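Local atomic coordinates of 450aa long hypothetical fmu protein (Pyrococcus horikoshii, PDB entry 2YXL), a protein that probably methylates the C5 position of cytosine in RNA, using S-adenosyl-L-methionine as methyl donor, as a member of the RsmB/NOP family. Residues Lys7-Ile19 with His100-Ala114. Numbering follows the deposited sequence.
Sequences KLSIPPKGIRAII and HDPSSQTIKNLRWKA
The carbonyl oxygen of Leu8, in the extended chain near the N-terminus, rests on the first turn of the helix that begins at Ser104 and takes three hydrogen bonds there. The backbone N of Ser103, the N-cap residue, reaches Leu8 O at 2.9 Å in a nearly straight bond (175° at the hydrogen); both Ser103 donors, this N-H and the hydroxyl, come from above the carbonyl plane, and OG1 of Thr106, tilted less from it, lies 2.6 Å from Leu8 O. Thr106 carries OG1 beside its own backbone N (chi1 -59°), and this hydroxyl oxygen also accepts from Ile10 N at 2.8 Å. One threonine hydroxyl thus links two backbone positions of the extended segment, donating to one and accepting from the other, while its CG2 packs against Ile10 CD1.

Further along, Ile15 enters as a knob among Thr106, Asn109, Leu110 and Ala114, where helices 12-19 and 104-114 cross at -71° with their axes 9.5 Å apart. Its CG2 branch meets Ala114 CB at 3.7 Å and CD1 turns to Leu110; Ile19 CD1 adds to the cover on Ala114. Helix 84-99 backs this apolar side, with Ile96 against Ile10 and Val92 against Ile19.

The contact is looser toward solvent, at Lys7 and along the flank formed by Pro12, Arg16 and Lys113. Lys7, extended beyond CG, runs out to Asp101 in a salt bridge whose hydrogen bond is weak, NZ to OD1 3.4 Å. On the flank Pro12 lies alongside the bent chain of Lys113, and a water joins Arg16 NH1 to Lys113 O, lying in the plane of the guanidinium at its edge. The contact belongs to the all-helical N-terminal region, well away from the bound sinefungin. Its chemistry implies that directional bonds to the Leu8 carbonyl and Ile10 amide fix the incoming chain and apolar contacts seat the helix that follows, while the charged groups at the rim are held by weak or water-mediated links.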
ATOM      1  N   LYS A   7     -17.022  17.147 -22.233  1.00 43.73           N
ATOM      2  CA  LYS A   7     -17.240  16.344 -21.031  1.00 43.57           C
ATOM      3  C   LYS A   7     -16.404  15.060 -21.014  1.00 43.49           C
ATOM      4  O   LYS A   7     -15.424  14.934 -21.751  1.00 43.54           O
ATOM      5  CB  LYS A   7     -18.728  16.016 -20.872  1.00 43.59           C
ATOM      6  CG  LYS A   7     -19.581  17.181 -20.399  1.00 43.74           C
ATOM      7  CD  LYS A   7     -21.010  16.742 -20.127  1.00 43.89           C
ATOM      8  CE  LYS A   7     -21.861  17.903 -19.640  1.00 44.20           C
ATOM      9  NZ  LYS A   7     -23.263  17.486 -19.359  1.00 44.24           N
ATOM     10  N   LEU A   8     -16.797  14.119 -20.157  1.00 43.24           N
ATOM     11  CA  LEU A   8     -16.102  12.845 -20.001  1.00 43.06           C
ATOM     12  C   LEU A   8     -16.713  11.769 -20.901  1.00 42.75           C
ATOM     13  O   LEU A   8     -17.844  11.329 -20.676  1.00 42.71           O
ATOM     14  CB  LEU A   8     -16.148  12.400 -18.534  1.00 43.15           C
ATOM     15  CG  LEU A   8     -15.479  11.087 -18.112  1.00 43.40           C
ATOM     16  CD1 LEU A   8     -13.986  11.277 -17.923  1.00 43.88           C
ATOM     17  CD2 LEU A   8     -16.106  10.565 -16.833  1.00 43.18           C
ATOM     18  N   SER A   9     -15.957  11.357 -21.919  1.00 42.29           N
ATOM     19  CA  SER A   9     -16.377  10.284 -22.822  1.00 41.86           C
ATOM     20  C   SER A   9     -15.545   9.016 -22.612  1.00 41.38           C
ATOM     21  O   SER A   9     -14.343   8.999 -22.887  1.00 41.40           O
ATOM     22  CB  SER A   9     -16.299  10.740 -24.282  1.00 41.95           C
ATOM     23  OG  SER A   9     -14.971  11.090 -24.632  1.00 42.32           O
ATOM     24  N   ILE A  10     -16.195   7.962 -22.118  1.00 40.70           N
ATOM     25  CA  ILE A  10     -15.537   6.675 -21.896  1.00 39.99           C
ATOM     26  C   ILE A  10     -16.072   5.642 -22.894  1.00 39.49           C
ATOM     27  O   ILE A  10     -17.282   5.420 -22.963  1.00 39.53           O
ATOM     28  CB  ILE A  10     -15.719   6.167 -20.429  1.00 40.07           C
ATOM     29  CG1 ILE A  10     -15.342   7.262 -19.423  1.00 39.96           C
ATOM     30  CG2 ILE A  10     -14.886   4.904 -20.175  1.00 39.80           C
ATOM     31  CD1 ILE A  10     -15.736   6.963 -17.986  1.00 39.91           C
ATOM     32  N   PRO A  11     -15.169   5.022 -23.681  1.00 38.97           N
ATOM     33  CA  PRO A  11     -15.528   3.958 -24.627  1.00 38.53           C
ATOM     34  C   PRO A  11     -15.974   2.668 -23.915  1.00 38.06           C
ATOM     35  O   PRO A  11     -15.683   2.499 -22.731  1.00 37.95           O
ATOM     36  CB  PRO A  11     -14.224   3.728 -25.400  1.00 38.48           C
ATOM     37  CG  PRO A  11     -13.153   4.154 -24.465  1.00 38.73           C
ATOM     38  CD  PRO A  11     -13.725   5.320 -23.719  1.00 38.96           C
ATOM     39  N   PRO A  12     -16.678   1.764 -24.633  1.00 37.68           N
ATOM     40  CA  PRO A  12     -17.203   0.526 -24.038  1.00 37.31           C
ATOM     41  C   PRO A  12     -16.154  -0.317 -23.312  1.00 37.00           C
ATOM     42  O   PRO A  12     -16.424  -0.813 -22.213  1.00 37.03           O
ATOM     43  CB  PRO A  12     -17.755  -0.238 -25.247  1.00 37.32           C
ATOM     44  CG  PRO A  12     -18.084   0.817 -26.234  1.00 37.40           C
ATOM     45  CD  PRO A  12     -17.028   1.866 -26.064  1.00 37.51           C
ATOM     46  N   LYS A  13     -14.972  -0.465 -23.910  1.00 36.62           N
ATOM     47  CA  LYS A  13     -13.881  -1.222 -23.289  1.00 36.33           C
ATOM     48  C   LYS A  13     -13.385  -0.550 -22.008  1.00 36.17           C
ATOM     49  O   LYS A  13     -12.904  -1.222 -21.094  1.00 36.14           O
ATOM     50  CB  LYS A  13     -12.724  -1.456 -24.274  1.00 36.31           C
ATOM     51  CG  LYS A  13     -11.918  -0.216 -24.654  1.00 36.24           C
ATOM     52  CD  LYS A  13     -10.710  -0.587 -25.500  1.00 36.29           C
ATOM     53  CE  LYS A  13      -9.917   0.643 -25.915  1.00 36.52           C
ATOM     54  NZ  LYS A  13      -8.908   0.329 -26.970  1.00 36.42           N
ATOM     55  N   GLY A  14     -13.512   0.775 -21.959  1.00 35.95           N
ATOM     56  CA  GLY A  14     -13.143   1.559 -20.785  1.00 35.57           C
ATOM     57  C   GLY A  14     -14.111   1.352 -19.638  1.00 35.34           C
ATOM     58  O   GLY A  14     -13.699   1.282 -18.480  1.00 35.15           O
ATOM     59  N   ILE A  15     -15.400   1.256 -19.968  1.00 35.06           N
ATOM     60  CA  ILE A  15     -16.450   1.008 -18.980  1.00 34.78           C
ATOM     61  C   ILE A  15     -16.280  -0.371 -18.349  1.00 34.70           C
ATOM     62  O   ILE A  15     -16.391  -0.520 -17.136  1.00 34.78           O
ATOM     63  CB  ILE A  15     -17.873   1.167 -19.592  1.00 34.74           C
ATOM     64  CG1 ILE A  15     -18.178   2.645 -19.889  1.00 34.69           C
ATOM     65  CG2 ILE A  15     -18.950   0.554 -18.686  1.00 34.47           C
ATOM     66  CD1 ILE A  15     -18.256   3.561 -18.661  1.00 34.32           C
ATOM     67  N   ARG A  16     -15.990  -1.370 -19.176  1.00 34.60           N
ATOM     68  CA  ARG A  16     -15.763  -2.727 -18.690  1.00 34.46           C
ATOM     69  C   ARG A  16     -14.473  -2.806 -17.882  1.00 34.46           C
ATOM     70  O   ARG A  16     -14.340  -3.649 -16.992  1.00 34.59           O
ATOM     71  CB  ARG A  16     -15.726  -3.724 -19.851  1.00 34.51           C
ATOM     72  CG  ARG A  16     -17.043  -3.857 -20.613  1.00 34.35           C
ATOM     73  CD  ARG A  16     -16.976  -4.956 -21.664  1.00 34.33           C
ATOM     74  NE  ARG A  16     -16.113  -4.579 -22.781  1.00 34.71           N
ATOM     75  CZ  ARG A  16     -16.547  -4.139 -23.958  1.00 34.18           C
ATOM     76  NH1 ARG A  16     -17.848  -4.024 -24.205  1.00 33.35           N
ATOM     77  NH2 ARG A  16     -15.668  -3.816 -24.895  1.00 34.33           N
ATOM     78  N   ALA A  17     -13.540  -1.905 -18.186  1.00 34.36           N
ATOM     79  CA  ALA A  17     -12.229  -1.875 -17.542  1.00 34.19           C
ATOM     80  C   ALA A  17     -12.266  -1.480 -16.062  1.00 34.10           C
ATOM     81  O   ALA A  17     -11.714  -2.202 -15.228  1.00 34.11           O
ATOM     82  CB  ALA A  17     -11.265  -0.976 -18.323  1.00 34.24           C
ATOM     83  N   ILE A  18     -12.900  -0.352 -15.728  1.00 34.00           N
ATOM     84  CA  ILE A  18     -12.941   0.087 -14.323  1.00 34.06           C
ATOM     85  C   ILE A  18     -13.821  -0.815 -13.480  1.00 34.01           C
ATOM     86  O   ILE A  18     -13.525  -1.034 -12.312  1.00 34.16           O
ATOM     87  CB  ILE A  18     -13.428   1.551 -14.091  1.00 34.04           C
ATOM     88  CG1 ILE A  18     -13.896   2.219 -15.376  1.00 34.22           C
ATOM     89  CG2 ILE A  18     -12.381   2.359 -13.308  1.00 33.82           C
ATOM     90  CD1 ILE A  18     -15.367   2.047 -15.615  1.00 34.60           C
ATOM     91  N   ILE A  19     -14.906  -1.319 -14.066  1.00 34.00           N
ATOM     92  CA  ILE A  19     -15.777  -2.258 -13.366  1.00 33.95           C
ATOM     93  C   ILE A  19     -14.973  -3.487 -12.948  1.00 34.08           C
ATOM     94  O   ILE A  19     -15.006  -3.877 -11.781  1.00 34.24           O
ATOM     95  CB  ILE A  19     -17.024  -2.663 -14.199  1.00 34.02           C
ATOM     96  CG1 ILE A  19     -17.938  -1.451 -14.411  1.00 33.82           C
ATOM     97  CG2 ILE A  19     -17.793  -3.804 -13.505  1.00 33.53           C
ATOM     98  CD1 ILE A  19     -19.050  -1.668 -15.422  1.00 33.78           C
ATOM     99  N   HIS A 100     -17.908  13.071 -11.858  1.00 34.77           N
ATOM    100  CA  HIS A 100     -17.144  13.200 -13.101  1.00 34.71           C
ATOM    101  C   HIS A 100     -17.907  13.721 -14.317  1.00 34.82           C
ATOM    102  O   HIS A 100     -17.357  13.744 -15.420  1.00 34.77           O
ATOM    103  CB  HIS A 100     -16.415  11.891 -13.417  1.00 34.62           C
ATOM    104  CG  HIS A 100     -15.554  11.403 -12.296  1.00 34.49           C
ATOM    105  ND1 HIS A 100     -14.451  12.098 -11.848  1.00 33.99           N
ATOM    106  CD2 HIS A 100     -15.642  10.295 -11.522  1.00 34.47           C
ATOM    107  CE1 HIS A 100     -13.896  11.438 -10.848  1.00 34.03           C
ATOM    108  NE2 HIS A 100     -14.597  10.339 -10.632  1.00 34.40           N
ATOM    109  N   ASP A 101     -19.157  14.134 -14.112  1.00 34.97           N
ATOM    110  CA  ASP A 101     -19.974  14.770 -15.159  1.00 35.21           C
ATOM    111  C   ASP A 101     -19.807  14.120 -16.550  1.00 35.13           C
ATOM    112  O   ASP A 101     -19.211  14.723 -17.456  1.00 35.18           O
ATOM    113  CB  ASP A 101     -19.681  16.282 -15.219  1.00 35.32           C
ATOM    114  CG  ASP A 101     -20.689  17.050 -16.067  1.00 35.98           C
ATOM    115  OD1 ASP A 101     -21.744  16.482 -16.430  1.00 36.98           O
ATOM    116  OD2 ASP A 101     -20.426  18.234 -16.373  1.00 36.91           O
ATOM    117  N   PRO A 102     -20.340  12.896 -16.722  1.00 35.01           N
ATOM    118  CA  PRO A 102     -20.171  12.137 -17.965  1.00 34.97           C
ATOM    119  C   PRO A 102     -20.937  12.726 -19.144  1.00 34.90           C
ATOM    120  O   PRO A 102     -21.969  13.371 -18.951  1.00 34.89           O
ATOM    121  CB  PRO A 102     -20.760  10.768 -17.615  1.00 35.00           C
ATOM    122  CG  PRO A 102     -21.764  11.057 -16.554  1.00 34.97           C
ATOM    123  CD  PRO A 102     -21.158  12.157 -15.740  1.00 34.98           C
ATOM    124  N   SER A 103     -20.425  12.495 -20.352  1.00 34.88           N
ATOM    125  CA  SER A 103     -21.118  12.862 -21.585  1.00 34.78           C
ATOM    126  C   SER A 103     -22.201  11.834 -21.882  1.00 34.90           C
ATOM    127  O   SER A 103     -22.133  10.703 -21.399  1.00 35.17           O
ATOM    128  CB  SER A 103     -20.134  12.937 -22.756  1.00 34.74           C
ATOM    129  OG  SER A 103     -19.660  11.652 -23.120  1.00 34.40           O
ATOM    130  N   SER A 104     -23.188  12.226 -22.685  1.00 34.98           N
ATOM    131  CA  SER A 104     -24.320  11.359 -23.035  1.00 35.03           C
ATOM    132  C   SER A 104     -23.924   9.969 -23.528  1.00 35.02           C
ATOM    133  O   SER A 104     -24.625   8.991 -23.253  1.00 35.13           O
ATOM    134  CB  SER A 104     -25.218  12.037 -24.070  1.00 35.04           C
ATOM    135  OG  SER A 104     -26.095  12.957 -23.445  1.00 35.34           O
ATOM    136  N   GLN A 105     -22.808   9.887 -24.254  1.00 34.98           N
ATOM    137  CA  GLN A 105     -22.290   8.609 -24.740  1.00 35.06           C
ATOM    138  C   GLN A 105     -21.829   7.707 -23.591  1.00 35.16           C
ATOM    139  O   GLN A 105     -22.094   6.501 -23.598  1.00 35.16           O
ATOM    140  CB  GLN A 105     -21.155   8.826 -25.748  1.00 35.01           C
ATOM    141  CG  GLN A 105     -20.743   7.568 -26.520  1.00 34.98           C
ATOM    142  CD  GLN A 105     -21.866   6.994 -27.378  1.00 35.07           C
ATOM    143  OE1 GLN A 105     -22.575   7.727 -28.071  1.00 35.14           O
ATOM    144  NE2 GLN A 105     -22.025   5.675 -27.336  1.00 34.74           N
ATOM    145  N   THR A 106     -21.151   8.301 -22.610  1.00 35.20           N
ATOM    146  CA  THR A 106     -20.682   7.579 -21.429  1.00 35.29           C
ATOM    147  C   THR A 106     -21.847   7.014 -20.619  1.00 35.38           C
ATOM    148  O   THR A 106     -21.801   5.856 -20.192  1.00 35.44           O
ATOM    149  CB  THR A 106     -19.791   8.473 -20.534  1.00 35.28           C
ATOM    150  OG1 THR A 106     -18.672   8.930 -21.297  1.00 35.40           O
ATOM    151  CG2 THR A 106     -19.276   7.707 -19.320  1.00 35.15           C
ATOM    152  N   ILE A 107     -22.891   7.821 -20.426  1.00 35.46           N
ATOM    153  CA  ILE A 107     -24.078   7.372 -19.690  1.00 35.45           C
ATOM    154  C   ILE A 107     -24.823   6.297 -20.490  1.00 35.49           C
ATOM    155  O   ILE A 107     -25.429   5.397 -19.912  1.00 35.53           O
ATOM    156  CB  ILE A 107     -25.012   8.557 -19.216  1.00 35.37           C
ATOM    157  CG1 ILE A 107     -26.392   8.531 -19.877  1.00 35.28           C
ATOM    158  CG2 ILE A 107     -24.330   9.921 -19.354  1.00 35.44           C
ATOM    159  CD1 ILE A 107     -27.464   7.937 -18.990  1.00 35.28           C
ATOM    160  N   LYS A 108     -24.743   6.390 -21.817  1.00 35.61           N
ATOM    161  CA  LYS A 108     -25.288   5.372 -22.715  1.00 35.74           C
ATOM    162  C   LYS A 108     -24.512   4.059 -22.588  1.00 35.77           C
ATOM    163  O   LYS A 108     -25.108   2.983 -22.542  1.00 35.80           O
ATOM    164  CB  LYS A 108     -25.261   5.869 -24.166  1.00 35.83           C
ATOM    165  CG  LYS A 108     -25.833   4.891 -25.191  1.00 36.02           C
ATOM    166  CD  LYS A 108     -25.356   5.206 -26.604  1.00 36.36           C
ATOM    167  CE  LYS A 108     -26.146   6.340 -27.241  1.00 36.54           C
ATOM    168  NZ  LYS A 108     -27.535   5.918 -27.564  1.00 37.19           N
ATOM    169  N   ASN A 109     -23.185   4.160 -22.533  1.00 35.86           N
ATOM    170  CA  ASN A 109     -22.322   2.990 -22.372  1.00 35.97           C
ATOM    171  C   ASN A 109     -22.490   2.331 -20.999  1.00 36.09           C
ATOM    172  O   ASN A 109     -22.404   1.108 -20.875  1.00 36.07           O
ATOM    173  CB  ASN A 109     -20.855   3.353 -22.632  1.00 35.99           C
ATOM    174  CG  ASN A 109     -20.556   3.625 -24.112  1.00 35.98           C
ATOM    175  OD1 ASN A 109     -19.498   4.160 -24.451  1.00 36.12           O
ATOM    176  ND2 ASN A 109     -21.478   3.253 -24.991  1.00 35.57           N
ATOM    177  N   LEU A 110     -22.737   3.149 -19.976  1.00 36.14           N
ATOM    178  CA  LEU A 110     -23.090   2.642 -18.650  1.00 36.23           C
ATOM    179  C   LEU A 110     -24.399   1.865 -18.687  1.00 36.31           C
ATOM    180  O   LEU A 110     -24.527   0.828 -18.038  1.00 36.41           O
ATOM    181  CB  LEU A 110     -23.204   3.783 -17.638  1.00 36.12           C
ATOM    182  CG  LEU A 110     -21.932   4.284 -16.961  1.00 35.96           C
ATOM    183  CD1 LEU A 110     -22.224   5.577 -16.222  1.00 35.74           C
ATOM    184  CD2 LEU A 110     -21.363   3.230 -16.012  1.00 35.66           C
ATOM    185  N   ARG A 111     -25.367   2.372 -19.446  1.00 36.41           N
ATOM    186  CA  ARG A 111     -26.684   1.744 -19.532  1.00 36.69           C
ATOM    187  C   ARG A 111     -26.661   0.421 -20.295  1.00 36.41           C
ATOM    188  O   ARG A 111     -27.265  -0.556 -19.855  1.00 36.65           O
ATOM    189  CB  ARG A 111     -27.718   2.705 -20.134  1.00 36.59           C
ATOM    190  CG  ARG A 111     -29.123   2.121 -20.209  1.00 37.27           C
ATOM    191  CD  ARG A 111     -30.199   3.176 -20.475  1.00 37.60           C
ATOM    192  NE  ARG A 111     -30.559   3.938 -19.276  1.00 39.84           N
ATOM    193  CZ  ARG A 111     -31.240   3.456 -18.234  1.00 40.55           C
ATOM    194  NH1 ARG A 111     -31.642   2.189 -18.200  1.00 40.51           N
ATOM    195  NH2 ARG A 111     -31.513   4.247 -17.205  1.00 41.19           N
ATOM    196  N   TRP A 112     -25.954   0.388 -21.421  1.00 36.08           N
ATOM    197  CA  TRP A 112     -25.999  -0.773 -22.305  1.00 35.86           C
ATOM    198  C   TRP A 112     -24.798  -1.707 -22.190  1.00 35.97           C
ATOM    199  O   TRP A 112     -24.971  -2.923 -22.125  1.00 36.23           O
ATOM    200  CB  TRP A 112     -26.231  -0.340 -23.757  1.00 35.52           C
ATOM    201  CG  TRP A 112     -27.526   0.395 -23.923  1.00 35.12           C
ATOM    202  CD1 TRP A 112     -27.691   1.741 -24.069  1.00 34.56           C
ATOM    203  CD2 TRP A 112     -28.840  -0.175 -23.920  1.00 34.64           C
ATOM    204  NE1 TRP A 112     -29.026   2.047 -24.171  1.00 34.55           N
ATOM    205  CE2 TRP A 112     -29.754   0.889 -24.082  1.00 34.52           C
ATOM    206  CE3 TRP A 112     -29.335  -1.481 -23.803  1.00 34.55           C
ATOM    207  CZ2 TRP A 112     -31.137   0.688 -24.131  1.00 34.75           C
ATOM    208  CZ3 TRP A 112     -30.709  -1.680 -23.852  1.00 34.50           C
ATOM    209  CH2 TRP A 112     -31.593  -0.601 -24.016  1.00 34.75           C
ATOM    210  N   LYS A 113     -23.592  -1.151 -22.153  1.00 36.03           N
ATOM    211  CA  LYS A 113     -22.383  -1.982 -22.169  1.00 36.06           C
ATOM    212  C   LYS A 113     -22.009  -2.523 -20.786  1.00 35.95           C
ATOM    213  O   LYS A 113     -21.495  -3.636 -20.680  1.00 36.01           O
ATOM    214  CB  LYS A 113     -21.198  -1.241 -22.809  1.00 36.03           C
ATOM    215  CG  LYS A 113     -21.545  -0.390 -24.035  1.00 36.34           C
ATOM    216  CD  LYS A 113     -22.183  -1.188 -25.178  1.00 36.95           C
ATOM    217  CE  LYS A 113     -21.151  -1.722 -26.163  1.00 37.07           C
ATOM    218  NZ  LYS A 113     -21.818  -2.388 -27.317  1.00 36.91           N
ATOM    219  N   ALA A 114     -22.265  -1.737 -19.740  1.00 35.80           N
ATOM    220  CA  ALA A 114     -22.007  -2.164 -18.359  1.00 35.66           C
ATOM    221  C   ALA A 114     -23.003  -3.228 -17.910  1.00 35.53           C
ATOM    222  O   ALA A 114     -22.620  -4.224 -17.292  1.00 35.60           O
ATOM    223  CB  ALA A 114     -22.041  -0.975 -17.407  1.00 35.61           C
TER
HETATM  224  O   HOH W   1     -20.391  -5.095 -22.635  1.00 60.45           O